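Long-range contact in Rod shape determining protein RodA (Thermus thermophilus, PDB 6BAR), which probably polymerises lipid-linked disaccharide-peptide precursors into the peptidoglycan strands needed for cell wall elongation, as a membrane glycosyltransferase of the SEDS family: residues L39-L53 against F332-A344. Residues are numbered along the deposited sequence; the frame is centred on the assembly and turned at random.
Sequences LLYRQSVALGLGLLL and FSYGGSSLIATLA. With OLC ((2R)-2,3-dihydroxypropyl (9Z)-octadec-9-enoate), chain C; OLC ((2R)-2,3-dihydroxypropyl (9Z)-octadec-9-enoate), chain B.
The side-chain amide of Gln43 extends from helix 39-53 to the turn before helix 336-344, where NE2 makes a weak hydrogen bond of 3.3 Å to Ser333 O, bent to 136° at the hydrogen. Its CG lies anti to the backbone N (chi1 -161°) and the chain runs straight on, which carries the amide across to the start of the other helix, near the N-cap residue Gly335. Beside it the Tyr334 ring crosses Leu39 at about a right angle; Leu39 CD1 lies 3.9 Å from Tyr334 CZ, and Arg42 brings the methylene CD up to the hydroxyl. An alanine in place of Tyr334 would probably leave Leu39 and the Arg42 methylene without their partner and open a gap beside the Gln43 amide.

Further along, small residues let the helices come close: Ala46 CB rests 3.4 Å from Gly336 CA, and Leu343 CD1 lies against the backbone of Gly50. Ile340 is a knob in the hole formed by Ala46, Leu49, Gly50 and Leu53, its CD1 3.6 Å from Leu49 CB. Leu339 CD2 packs on Leu47 CB, while Leu53 CD2 meets Ala344 CB at 3.6 Å. The acyl chain of one monoolein (chain C) lies against Ala341 CB and Ala344 CB. With axes 8.1 Å apart and crossing at -19°, this is a near-parallel pair of predicted transmembrane helices with one knob-into-hole contact, joining the second modelled helix, 39-56, to the last, 336-354, in the SEDS bundle.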
ATOM      1  N   LEU A  39     -13.952 -16.190  11.326  1.00118.12           N
ATOM      2  CA  LEU A  39     -12.862 -15.559  10.598  1.00112.70           C
ATOM      3  C   LEU A  39     -13.344 -14.653   9.470  1.00109.84           C
ATOM      4  O   LEU A  39     -12.555 -13.845   8.974  1.00 99.63           O
ATOM      5  CB  LEU A  39     -11.913 -16.623  10.031  1.00102.75           C
ATOM      6  CG  LEU A  39     -10.438 -16.242   9.860  1.00 93.55           C
ATOM      7  CD1 LEU A  39      -9.791 -15.929  11.206  1.00 82.33           C
ATOM      8  CD2 LEU A  39      -9.663 -17.336   9.134  1.00 94.03           C
ATOM      9  N   LEU A  40     -14.608 -14.766   9.047  1.00125.14           N
ATOM     10  CA  LEU A  40     -15.186 -13.837   8.078  1.00114.24           C
ATOM     11  C   LEU A  40     -15.761 -12.586   8.726  1.00109.80           C
ATOM     12  O   LEU A  40     -15.951 -11.581   8.034  1.00102.99           O
ATOM     13  CB  LEU A  40     -16.294 -14.516   7.259  1.00107.01           C
ATOM     14  CG  LEU A  40     -15.911 -15.578   6.224  1.00111.26           C
ATOM     15  CD1 LEU A  40     -17.152 -16.244   5.632  1.00114.07           C
ATOM     16  CD2 LEU A  40     -15.053 -14.982   5.120  1.00 97.77           C
ATOM     17  N   TYR A  41     -16.050 -12.629  10.030  1.00114.37           N
ATOM     18  CA  TYR A  41     -16.611 -11.475  10.728  1.00 95.52           C
ATOM     19  C   TYR A  41     -15.560 -10.406  10.975  1.00 93.21           C
ATOM     20  O   TYR A  41     -15.837  -9.215  10.804  1.00106.15           O
ATOM     21  CB  TYR A  41     -17.229 -11.920  12.051  1.00 97.99           C
ATOM     22  CG  TYR A  41     -17.923 -10.837  12.856  1.00105.09           C
ATOM     23  CD1 TYR A  41     -19.235 -10.465  12.575  1.00124.76           C
ATOM     24  CD2 TYR A  41     -17.283 -10.221  13.929  1.00105.53           C
ATOM     25  CE1 TYR A  41     -19.885  -9.492  13.322  1.00137.18           C
ATOM     26  CE2 TYR A  41     -17.924  -9.249  14.686  1.00121.35           C
ATOM     27  CZ  TYR A  41     -19.225  -8.886  14.376  1.00145.52           C
ATOM     28  OH  TYR A  41     -19.870  -7.919  15.120  1.00156.60           O
ATOM     29  N   ARG A  42     -14.357 -10.811  11.392  1.00100.83           N
ATOM     30  CA  ARG A  42     -13.296  -9.841  11.643  1.00 93.74           C
ATOM     31  C   ARG A  42     -13.007  -9.011  10.402  1.00 94.05           C
ATOM     32  O   ARG A  42     -12.889  -7.784  10.483  1.00104.94           O
ATOM     33  CB  ARG A  42     -12.031 -10.554  12.116  1.00105.03           C
ATOM     34  CG  ARG A  42     -12.207 -11.323  13.412  1.00110.66           C
ATOM     35  CD  ARG A  42     -11.391 -12.604  13.397  1.00121.20           C
ATOM     36  NE  ARG A  42     -11.435 -13.314  14.672  1.00102.39           N
ATOM     37  CZ  ARG A  42     -10.460 -13.282  15.572  1.00 95.87           C
ATOM     38  NH1 ARG A  42      -9.363 -12.573  15.342  1.00 99.99           N
ATOM     39  NH2 ARG A  42     -10.583 -13.960  16.702  1.00104.30           N
ATOM     40  N   GLN A  43     -12.925  -9.655   9.236  1.00 90.19           N
ATOM     41  CA  GLN A  43     -12.651  -8.883   8.032  1.00 91.47           C
ATOM     42  C   GLN A  43     -13.865  -8.106   7.550  1.00 91.34           C
ATOM     43  O   GLN A  43     -13.707  -7.051   6.931  1.00 93.73           O
ATOM     44  CB  GLN A  43     -12.143  -9.769   6.902  1.00 81.36           C
ATOM     45  CG  GLN A  43     -11.436  -8.932   5.862  1.00 89.26           C
ATOM     46  CD  GLN A  43     -10.830  -9.736   4.755  1.00 85.73           C
ATOM     47  OE1 GLN A  43     -11.517 -10.498   4.083  1.00 94.90           O
ATOM     48  NE2 GLN A  43      -9.531  -9.564   4.542  1.00 89.63           N
ATOM     49  N   SER A  44     -15.076  -8.584   7.814  1.00 93.03           N
ATOM     50  CA  SER A  44     -16.232  -7.759   7.486  1.00 89.67           C
ATOM     51  C   SER A  44     -16.237  -6.479   8.317  1.00101.51           C
ATOM     52  O   SER A  44     -16.492  -5.386   7.789  1.00114.20           O
ATOM     53  CB  SER A  44     -17.519  -8.557   7.675  1.00 93.67           C
ATOM     54  OG  SER A  44     -17.651  -9.534   6.652  1.00 87.61           O
ATOM     55  N   VAL A  45     -15.925  -6.587   9.612  1.00 81.62           N
ATOM     56  CA  VAL A  45     -15.835  -5.395  10.451  1.00 94.33           C
ATOM     57  C   VAL A  45     -14.689  -4.507   9.985  1.00 95.94           C
ATOM     58  O   VAL A  45     -14.781  -3.273  10.025  1.00 87.89           O
ATOM     59  CB  VAL A  45     -15.692  -5.786  11.935  1.00 77.39           C
ATOM     60  CG1 VAL A  45     -15.403  -4.555  12.785  1.00 81.70           C
ATOM     61  CG2 VAL A  45     -16.954  -6.472  12.413  1.00 89.51           C
ATOM     62  N   ALA A  46     -13.592  -5.116   9.533  1.00 92.50           N
ATOM     63  CA  ALA A  46     -12.514  -4.325   8.950  1.00 90.83           C
ATOM     64  C   ALA A  46     -12.987  -3.564   7.719  1.00 90.01           C
ATOM     65  O   ALA A  46     -12.624  -2.403   7.534  1.00 92.57           O
ATOM     66  CB  ALA A  46     -11.326  -5.214   8.603  1.00 90.86           C
ATOM     67  N   LEU A  47     -13.779  -4.199   6.852  1.00 84.23           N
ATOM     68  CA  LEU A  47     -14.278  -3.486   5.677  1.00 92.27           C
ATOM     69  C   LEU A  47     -15.162  -2.322   6.089  1.00 86.76           C
ATOM     70  O   LEU A  47     -15.062  -1.225   5.526  1.00 77.75           O
ATOM     71  CB  LEU A  47     -15.051  -4.427   4.746  1.00 92.51           C
ATOM     72  CG  LEU A  47     -15.751  -3.792   3.526  1.00 80.08           C
ATOM     73  CD1 LEU A  47     -14.764  -3.308   2.462  1.00 55.23           C
ATOM     74  CD2 LEU A  47     -16.758  -4.754   2.915  1.00 89.48           C
ATOM     75  N   GLY A  48     -16.049  -2.550   7.057  1.00 89.09           N
ATOM     76  CA  GLY A  48     -16.861  -1.457   7.565  1.00 78.52           C
ATOM     77  C   GLY A  48     -16.013  -0.305   8.069  1.00 82.02           C
ATOM     78  O   GLY A  48     -16.221   0.849   7.691  1.00 98.22           O
ATOM     79  N   LEU A  49     -15.035  -0.611   8.928  1.00 89.46           N
ATOM     80  CA  LEU A  49     -14.112   0.408   9.421  1.00 85.00           C
ATOM     81  C   LEU A  49     -13.362   1.085   8.283  1.00 85.89           C
ATOM     82  O   LEU A  49     -13.111   2.291   8.332  1.00 84.91           O
ATOM     83  CB  LEU A  49     -13.115  -0.212  10.393  1.00 83.97           C
ATOM     84  CG  LEU A  49     -13.688  -0.720  11.699  1.00 77.72           C
ATOM     85  CD1 LEU A  49     -12.584  -1.380  12.491  1.00 77.99           C
ATOM     86  CD2 LEU A  49     -14.298   0.444  12.462  1.00 67.04           C
ATOM     87  N   GLY A  50     -12.984   0.322   7.258  1.00 85.37           N
ATOM     88  CA  GLY A  50     -12.198   0.886   6.176  1.00 80.61           C
ATOM     89  C   GLY A  50     -12.996   1.879   5.361  1.00 82.44           C
ATOM     90  O   GLY A  50     -12.556   3.008   5.135  1.00 92.05           O
ATOM     91  N   LEU A  51     -14.182   1.467   4.910  1.00 82.94           N
ATOM     92  CA  LEU A  51     -15.075   2.392   4.223  1.00 69.22           C
ATOM     93  C   LEU A  51     -15.394   3.593   5.099  1.00 82.77           C
ATOM     94  O   LEU A  51     -15.387   4.731   4.625  1.00 90.67           O
ATOM     95  CB  LEU A  51     -16.364   1.687   3.805  1.00 59.99           C
ATOM     96  CG  LEU A  51     -16.170   0.465   2.909  1.00 72.61           C
ATOM     97  CD1 LEU A  51     -17.509  -0.126   2.495  1.00 75.65           C
ATOM     98  CD2 LEU A  51     -15.331   0.817   1.692  1.00 66.74           C
ATOM     99  N   LEU A  52     -15.662   3.361   6.384  1.00 77.54           N
ATOM    100  CA  LEU A  52     -15.988   4.468   7.272  1.00 68.96           C
ATOM    101  C   LEU A  52     -14.832   5.452   7.381  1.00 84.52           C
ATOM    102  O   LEU A  52     -15.040   6.666   7.336  1.00 96.67           O
ATOM    103  CB  LEU A  52     -16.365   3.936   8.648  1.00 84.02           C
ATOM    104  CG  LEU A  52     -16.674   5.020   9.676  1.00 96.97           C
ATOM    105  CD1 LEU A  52     -17.788   5.939   9.186  1.00 74.29           C
ATOM    106  CD2 LEU A  52     -17.053   4.352  10.977  1.00103.90           C
ATOM    107  N   LEU A  53     -13.606   4.947   7.528  1.00 90.02           N
ATOM    108  CA  LEU A  53     -12.445   5.823   7.641  1.00 87.43           C
ATOM    109  C   LEU A  53     -12.176   6.552   6.334  1.00 90.80           C
ATOM    110  O   LEU A  53     -11.835   7.742   6.334  1.00 82.23           O
ATOM    111  CB  LEU A  53     -11.219   5.014   8.056  1.00 76.51           C
ATOM    112  CG  LEU A  53      -9.928   5.823   8.064  1.00 80.79           C
ATOM    113  CD1 LEU A  53     -10.027   6.938   9.092  1.00 85.77           C
ATOM    114  CD2 LEU A  53      -8.739   4.927   8.342  1.00 80.91           C
ATOM    115  N   PHE A 332      -7.466  -7.933  -1.276  1.00 94.96           N
ATOM    116  CA  PHE A 332      -7.855  -9.298  -1.612  1.00 85.25           C
ATOM    117  C   PHE A 332      -7.496 -10.312  -0.536  1.00101.51           C
ATOM    118  O   PHE A 332      -8.344 -11.115  -0.132  1.00111.28           O
ATOM    119  CB  PHE A 332      -7.209  -9.714  -2.941  1.00 84.89           C
ATOM    120  CG  PHE A 332      -7.691 -11.040  -3.460  1.00108.77           C
ATOM    121  CD1 PHE A 332      -8.906 -11.134  -4.119  1.00102.29           C
ATOM    122  CD2 PHE A 332      -6.930 -12.192  -3.291  1.00108.53           C
ATOM    123  CE1 PHE A 332      -9.358 -12.349  -4.596  1.00103.43           C
ATOM    124  CE2 PHE A 332      -7.373 -13.413  -3.770  1.00 96.44           C
ATOM    125  CZ  PHE A 332      -8.590 -13.492  -4.423  1.00105.43           C
ATOM    126  N   SER A 333      -6.251 -10.317  -0.071  1.00 98.25           N
ATOM    127  CA  SER A 333      -5.841 -11.302   0.916  1.00 98.87           C
ATOM    128  C   SER A 333      -6.431 -10.974   2.285  1.00101.11           C
ATOM    129  O   SER A 333      -6.889  -9.855   2.546  1.00110.54           O
ATOM    130  CB  SER A 333      -4.315 -11.374   1.001  1.00101.64           C
ATOM    131  OG  SER A 333      -3.902 -12.398   1.892  1.00123.70           O
ATOM    132  N   TYR A 334      -6.412 -11.973   3.165  1.00 91.15           N
ATOM    133  CA  TYR A 334      -6.983 -11.825   4.499  1.00 91.75           C
ATOM    134  C   TYR A 334      -6.108 -10.931   5.369  1.00 92.05           C
ATOM    135  O   TYR A 334      -4.877 -11.015   5.332  1.00 97.55           O
ATOM    136  CB  TYR A 334      -7.150 -13.194   5.167  1.00104.00           C
ATOM    137  CG  TYR A 334      -7.556 -13.091   6.616  1.00 96.37           C
ATOM    138  CD1 TYR A 334      -8.876 -12.836   6.968  1.00103.54           C
ATOM    139  CD2 TYR A 334      -6.620 -13.223   7.630  1.00 87.66           C
ATOM    140  CE1 TYR A 334      -9.255 -12.726   8.292  1.00 93.54           C
ATOM    141  CE2 TYR A 334      -6.988 -13.112   8.956  1.00 92.96           C
ATOM    142  CZ  TYR A 334      -8.308 -12.865   9.280  1.00 95.18           C
ATOM    143  OH  TYR A 334      -8.681 -12.758  10.599  1.00100.74           O
ATOM    144  N   GLY A 335      -6.754 -10.080   6.167  1.00103.32           N
ATOM    145  CA  GLY A 335      -6.043  -9.122   6.995  1.00102.83           C
ATOM    146  C   GLY A 335      -6.798  -7.822   7.186  1.00 98.82           C
ATOM    147  O   GLY A 335      -6.960  -7.043   6.240  1.00101.30           O
ATOM    148  N   GLY A 336      -7.255  -7.573   8.413  1.00 97.88           N
ATOM    149  CA  GLY A 336      -8.100  -6.412   8.654  1.00109.34           C
ATOM    150  C   GLY A 336      -7.350  -5.097   8.565  1.00 80.26           C
ATOM    151  O   GLY A 336      -7.868  -4.108   8.035  1.00 83.29           O
ATOM    152  N   SER A 337      -6.121  -5.068   9.079  1.00 89.35           N
ATOM    153  CA  SER A 337      -5.334  -3.845   9.026  1.00 93.37           C
ATOM    154  C   SER A 337      -4.949  -3.491   7.596  1.00 92.61           C
ATOM    155  O   SER A 337      -4.990  -2.319   7.218  1.00102.62           O
ATOM    156  CB  SER A 337      -4.081  -3.988   9.881  1.00102.86           C
ATOM    157  OG  SER A 337      -2.971  -4.344   9.070  1.00114.01           O
ATOM    158  N   SER A 338      -4.539  -4.480   6.795  1.00 86.50           N
ATOM    159  CA  SER A 338      -4.159  -4.181   5.417  1.00 88.11           C
ATOM    160  C   SER A 338      -5.348  -3.657   4.628  1.00 93.43           C
ATOM    161  O   SER A 338      -5.224  -2.686   3.875  1.00 93.65           O
ATOM    162  CB  SER A 338      -3.575  -5.416   4.740  1.00 99.66           C
ATOM    163  OG  SER A 338      -3.192  -5.111   3.408  1.00 95.68           O
ATOM    164  N   LEU A 339      -6.511  -4.287   4.793  1.00 93.00           N
ATOM    165  CA  LEU A 339      -7.726  -3.792   4.158  1.00 82.41           C
ATOM    166  C   LEU A 339      -8.018  -2.353   4.565  1.00 82.09           C
ATOM    167  O   LEU A 339      -8.225  -1.482   3.711  1.00 86.65           O
ATOM    168  CB  LEU A 339      -8.898  -4.691   4.530  1.00 79.56           C
ATOM    169  CG  LEU A 339     -10.158  -4.422   3.733  1.00 72.86           C
ATOM    170  CD1 LEU A 339      -9.919  -4.843   2.294  1.00 82.54           C
ATOM    171  CD2 LEU A 339     -11.302  -5.190   4.347  1.00 77.36           C
ATOM    172  N   ILE A 340      -8.055  -2.090   5.876  1.00 84.13           N
ATOM    173  CA  ILE A 340      -8.374  -0.747   6.352  1.00 75.51           C
ATOM    174  C   ILE A 340      -7.364   0.265   5.825  1.00 85.43           C
ATOM    175  O   ILE A 340      -7.739   1.346   5.359  1.00 96.67           O
ATOM    176  CB  ILE A 340      -8.451  -0.728   7.888  1.00 73.44           C
ATOM    177  CG1 ILE A 340      -9.714  -1.447   8.359  1.00 86.30           C
ATOM    178  CG2 ILE A 340      -8.439   0.700   8.402  1.00 66.64           C
ATOM    179  CD1 ILE A 340      -9.827  -1.557   9.863  1.00 96.53           C
ATOM    180  N   ALA A 341      -6.075  -0.075   5.861  1.00 81.09           N
ATOM    181  CA  ALA A 341      -5.048   0.869   5.437  1.00 79.21           C
ATOM    182  C   ALA A 341      -5.088   1.103   3.933  1.00 87.60           C
ATOM    183  O   ALA A 341      -4.871   2.229   3.470  1.00 82.15           O
ATOM    184  CB  ALA A 341      -3.672   0.367   5.858  1.00 86.62           C
ATOM    185  N   THR A 342      -5.353   0.056   3.148  1.00 81.16           N
ATOM    186  CA  THR A 342      -5.480   0.240   1.707  1.00 88.72           C
ATOM    187  C   THR A 342      -6.679   1.111   1.382  1.00 84.12           C
ATOM    188  O   THR A 342      -6.607   1.979   0.507  1.00 79.90           O
ATOM    189  CB  THR A 342      -5.600  -1.109   0.996  1.00 85.66           C
ATOM    190  OG1 THR A 342      -4.524  -1.964   1.398  1.00 84.93           O
ATOM    191  CG2 THR A 342      -5.542  -0.914  -0.514  1.00 86.01           C
ATOM    192  N   LEU A 343      -7.789   0.903   2.088  1.00 76.20           N
ATOM    193  CA  LEU A 343      -8.954   1.752   1.878  1.00 73.74           C
ATOM    194  C   LEU A 343      -8.665   3.198   2.262  1.00 86.42           C
ATOM    195  O   LEU A 343      -9.085   4.125   1.564  1.00 76.01           O
ATOM    196  CB  LEU A 343     -10.137   1.205   2.669  1.00 56.91           C
ATOM    197  CG  LEU A 343     -10.655  -0.089   2.068  1.00 71.66           C
ATOM    198  CD1 LEU A 343     -11.981  -0.426   2.698  1.00 87.80           C
ATOM    199  CD2 LEU A 343     -10.786   0.030   0.554  1.00 49.74           C
ATOM    200  N   ALA A 344      -7.949   3.415   3.364  1.00 89.06           N
ATOM    201  CA  ALA A 344      -7.630   4.778   3.776  1.00 78.04           C
ATOM    202  C   ALA A 344      -6.726   5.463   2.762  1.00 71.67           C
ATOM    203  O   ALA A 344      -6.947   6.628   2.406  1.00 90.78           O
ATOM    204  CB  ALA A 344      -6.976   4.770   5.156  1.00 97.53           C
TER
HETATM  205  C10 OLC C 402      -3.632   6.191   7.809  1.00 98.68           C
HETATM  206  C9  OLC C 402      -3.901   4.885   7.615  1.00 87.79           C
HETATM  207  C8  OLC C 402      -3.304   3.837   8.531  1.00 81.75           C
HETATM  208  C24 OLC C 402      -9.031  -5.138  13.534  1.00100.32           C
HETATM  209  C7  OLC C 402      -4.268   2.677   8.686  1.00 92.41           C
HETATM  210  C6  OLC C 402      -3.984   1.949   9.984  1.00101.90           C
HETATM  211  C5  OLC C 402      -3.777   0.470   9.735  1.00 94.13           C
HETATM  212  C4  OLC C 402      -4.265  -0.318  10.933  1.00 98.60           C
HETATM  213  C3  OLC C 402      -5.726  -0.008  11.195  1.00118.53           C
HETATM  214  C2  OLC C 402      -6.367  -1.156  11.952  1.00112.21           C
HETATM  215  C21 OLC C 402      -7.993  -2.871  13.596  1.00120.91           C
HETATM  216  C1  OLC C 402      -7.248  -0.658  13.082  1.00109.51           C
HETATM  217  C22 OLC C 402      -9.293  -3.653  13.655  1.00120.45           C
HETATM  218  O19 OLC C 402      -7.075   0.449  13.558  1.00110.82           O
HETATM  219  O25 OLC C 402     -10.112  -5.760  12.873  1.00 96.18           O
HETATM  220  O23 OLC C 402      -9.947  -3.398  14.875  1.00127.91           O
HETATM  221  O20 OLC C 402      -8.276  -1.483  13.582  1.00120.70           O
HETATM  222  C18 OLC B 401     -18.106  -3.650  -1.610  1.00 54.94           C
HETATM  223  C10 OLC B 401     -20.089 -11.044   3.232  1.00107.23           C
HETATM  224  C9  OLC B 401     -21.087 -11.877   3.597  1.00109.65           C
HETATM  225  C17 OLC B 401     -17.976  -5.161  -1.599  1.00 92.73           C
HETATM  226  C11 OLC B 401     -20.333  -9.553   3.111  1.00105.41           C
HETATM  227  C8  OLC B 401     -20.813 -13.363   3.706  1.00113.57           C
HETATM  228  C24 OLC B 401     -20.177 -23.171  -1.205  1.00133.73           C
HETATM  229  C16 OLC B 401     -18.494  -5.740  -0.294  1.00 99.21           C
HETATM  230  C12 OLC B 401     -19.055  -8.847   2.713  1.00 92.04           C
HETATM  231  C7  OLC B 401     -20.242 -13.857   2.392  1.00119.15           C
HETATM  232  C15 OLC B 401     -18.367  -7.252  -0.321  1.00 96.63           C
HETATM  233  C13 OLC B 401     -19.369  -7.581   1.944  1.00 91.88           C
HETATM  234  C6  OLC B 401     -19.137 -14.869   2.621  1.00101.23           C
HETATM  235  C14 OLC B 401     -19.485  -7.904   0.469  1.00 88.51           C
HETATM  236  C5  OLC B 401     -18.710 -15.487   1.300  1.00104.09           C
HETATM  237  C4  OLC B 401     -19.879 -16.189   0.635  1.00116.75           C
HETATM  238  C3  OLC B 401     -19.689 -17.694   0.583  1.00120.01           C
HETATM  239  C2  OLC B 401     -19.743 -18.293   1.981  1.00128.71           C
HETATM  240  C21 OLC B 401     -19.905 -21.861   0.880  1.00135.23           C
HETATM  241  C1  OLC B 401     -20.167 -19.754   1.967  1.00133.12           C
HETATM  242  C22 OLC B 401     -19.292 -22.176  -0.477  1.00134.09           C
HETATM  243  O19 OLC B 401     -21.284 -20.044   2.349  1.00143.25           O
HETATM  244  O25 OLC B 401     -19.681 -23.462  -2.494  1.00120.81           O
HETATM  245  O23 OLC B 401     -19.181 -21.005  -1.253  1.00137.99           O
HETATM  246  O20 OLC B 401     -19.283 -20.767   1.528  1.00129.46           O